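Local coordinates for RNA polymerase sigma factor (Bartonella quintana, PDB 5UXX), which probably directs RNA polymerase to its promoters as a DNA-binding sigma factor of the ECF subfamily of the sigma-70 family, at residues 36-39 against 40-44. Sequence-based numbering, arbitrary orientation. Where two conformers were deposited one is given.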
ATOM      1  N   LEU A  36      10.525   3.701  -0.821  1.00 32.17           N
ATOM      2  CA  LEU A  36       9.354   4.048  -1.617  1.00 29.39           C
ATOM      3  C   LEU A  36       8.500   5.103  -0.921  1.00 30.29           C
ATOM      4  O   LEU A  36       7.999   6.030  -1.558  1.00 32.94           O
ATOM      5  CB  LEU A  36       8.523   2.798  -1.900  1.00 35.00           C
ATOM      6  CG  LEU A  36       7.370   2.922  -2.896  1.00 36.94           C
ATOM      7  CD1 LEU A  36       7.868   3.441  -4.234  1.00 39.25           C
ATOM      8  CD2 LEU A  36       6.679   1.580  -3.061  1.00 40.71           C
ATOM      9  N   VAL A  37       8.338   4.956   0.389  1.00 29.14           N
ATOM     10  CA  VAL A  37       7.593   5.924   1.186  1.00 28.46           C
ATOM     11  C   VAL A  37       8.315   7.268   1.206  1.00 32.42           C
ATOM     12  O   VAL A  37       7.695   8.321   1.055  1.00 29.40           O
ATOM     13  CB  VAL A  37       7.395   5.429   2.631  1.00 25.58           C
ATOM     14  CG1 VAL A  37       6.637   6.464   3.447  1.00 26.16           C
ATOM     15  CG2 VAL A  37       6.658   4.102   2.638  1.00 24.62           C
ATOM     16  N   GLN A  38       9.630   7.216   1.396  1.00 28.30           N
ATOM     17  CA  GLN A  38      10.466   8.412   1.415  1.00 36.83           C
ATOM     18  C   GLN A  38      10.321   9.224   0.129  1.00 38.38           C
ATOM     19  O   GLN A  38      10.127  10.439   0.172  1.00 35.91           O
ATOM     20  CB  GLN A  38      11.931   8.029   1.637  1.00 41.10           C
ATOM     21  CG  GLN A  38      12.819   9.186   2.053  1.00 52.37           C
ATOM     22  CD  GLN A  38      14.182   8.732   2.534  1.00 67.99           C
ATOM     23  OE1 GLN A  38      14.369   8.434   3.714  1.00 72.34           O
ATOM     24  NE2 GLN A  38      15.145   8.677   1.621  1.00 75.71           N
ATOM     25  N   ASP A  39      10.419   8.546  -1.011  1.00 41.45           N
ATOM     26  CA  ASP A  39      10.292   9.203  -2.308  1.00 41.85           C
ATOM     27  C   ASP A  39       8.900   9.798  -2.496  1.00 38.30           C
ATOM     28  O   ASP A  39       8.747  10.861  -3.094  1.00 40.77           O
ATOM     29  CB  ASP A  39      10.596   8.222  -3.442  1.00 45.88           C
ATOM     30  CG  ASP A  39      12.045   7.772  -3.454  1.00 57.76           C
ATOM     31  OD1 ASP A  39      12.892   8.470  -2.856  1.00 59.31           O
ATOM     32  OD2 ASP A  39      12.338   6.723  -4.064  1.00 63.72           O
ATOM     33  N   THR A  40       7.890   9.106  -1.980  1.00 34.74           N
ATOM     34  CA  THR A  40       6.510   9.568  -2.081  1.00 29.76           C
ATOM     35  C   THR A  40       6.315  10.857  -1.291  1.00 27.21           C
ATOM     36  O   THR A  40       5.665  11.793  -1.758  1.00 26.17           O
ATOM     37  CB  THR A  40       5.521   8.500  -1.575  1.00 31.43           C
ATOM     38  OG1 THR A  40       5.635   7.323  -2.383  1.00 34.07           O
ATOM     39  CG2 THR A  40       4.091   9.018  -1.642  1.00 21.95           C
ATOM     40  N   LEU A  41       6.888  10.896  -0.092  1.00 27.97           N
ATOM     41  CA  LEU A  41       6.810  12.068   0.771  1.00 27.50           C
ATOM     42  C   LEU A  41       7.442  13.290   0.111  1.00 35.19           C
ATOM     43  O   LEU A  41       6.910  14.397   0.193  1.00 38.35           O
ATOM     44  CB  LEU A  41       7.493  11.786   2.110  1.00 32.93           C
ATOM     45  CG  LEU A  41       7.244  12.792   3.233  1.00 44.07           C
ATOM     46  CD1 LEU A  41       5.797  12.724   3.690  1.00 46.96           C
ATOM     47  CD2 LEU A  41       8.191  12.547   4.397  1.00 51.09           C
HETATM   48  N   MSE A  42       8.579  13.077  -0.544  1.00 35.41           N
HETATM   49  CA  MSE A  42       9.289  14.166  -1.202  0.52 36.78           C
HETATM   50  C   MSE A  42       8.516  14.699  -2.405  1.00 35.99           C
HETATM   51  O   MSE A  42       8.475  15.909  -2.634  1.00 36.87           O
HETATM   52  CB  MSE A  42      10.687  13.715  -1.631  0.52 37.33           C
HETATM   53  CG  MSE A  42      11.728  13.820  -0.528  0.52 40.82           C
HETATM   54 SE   MSE A  42      13.505  13.248  -1.090  0.52 73.10          SE
HETATM   55  CE  MSE A  42      13.154  11.345  -1.308  0.52 38.28           C
ATOM     56  N   LYS A  43       7.900  13.799  -3.165  1.00 33.23           N
ATOM     57  CA  LYS A  43       7.119  14.195  -4.333  1.00 31.82           C
ATOM     58  C   LYS A  43       5.819  14.879  -3.923  1.00 33.11           C
ATOM     59  O   LYS A  43       5.397  15.851  -4.547  1.00 37.16           O
ATOM     60  CB  LYS A  43       6.819  12.984  -5.217  1.00 30.86           C
ATOM     61  CG  LYS A  43       8.049  12.371  -5.864  1.00 39.48           C
ATOM     62  CD  LYS A  43       7.679  11.183  -6.738  1.00 46.64           C
ATOM     63  CE  LYS A  43       8.918  10.457  -7.232  1.00 48.06           C
ATOM     64  NZ  LYS A  43       9.785  11.332  -8.068  1.00 51.26           N
ATOM     65  N   ALA A  44       5.190  14.364  -2.871  1.00 31.24           N
ATOM     66  CA  ALA A  44       3.931  14.917  -2.389  1.00 31.17           C
ATOM     67  C   ALA A  44       4.125  16.322  -1.832  1.00 27.51           C
ATOM     68  O   ALA A  44       3.267  17.188  -1.999  1.00 26.45           O
ATOM     69  CB  ALA A  44       3.324  14.009  -1.333  1.00 24.10           C
TER
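Leu-36 offers its backbone oxygen to two donors of Thr-40, one turn further along the same helix. Thr-40 N donates to Leu-36 O over 3.1 Å. Thr-40 OG1 donates to the same Leu-36 O over 2.8 Å. The two donors come from opposite faces of the carbonyl plane, each tilted about 30° from it. Chi1 of -62° sets OG1 beside the backbone N of Thr-40 and turns it back down the helix. The hydroxyl proton of buried Thr-40 is thus used within its own helix, while the side chain also packs against two other helices. This is the usual way a helical threonine bonds to the carbonyl four residues earlier.

Val-37 continues the regular alpha-helical pattern, with Leu-41 N bonded to Val-37 O at 2.9 Å. Gln-38 O takes the N-H of Met-42, a selenomethionine. Met-42 has two conformers. In one of them its side chain runs beside that of Gln-38 in the same direction, and a bend at chi3 (-69°) folds its methyl back over the preceding turn. That side-chain contact is therefore doubtful.

Asp-39 O accepts from Lys-43 N at 3.1 Å. The aliphatic part of Lys-43 passes close by, with its CG 3.2 Å from Asp-39 O. The charged ends stay apart: Asp-39 OD2 and Lys-43 NZ are 6.6 Å from each other. A weak, long ion pair instead joins Lys-43 to Glu-68.

All of this lies on helix 33-46, in sigma-70 region 2. Leu-36, Thr-40 and Ala-44 pack on helix 57-81, at Leu-61, Leu-65 and Phe-69. Val-37, Thr-40 and Leu-41 meet helix 7-26, through Leu-12, Leu-16, Leu-19 and Ala-23. Val-37, Gln-38, Leu-41 and Met-42 also pack on apolar side chains of another protein's chain.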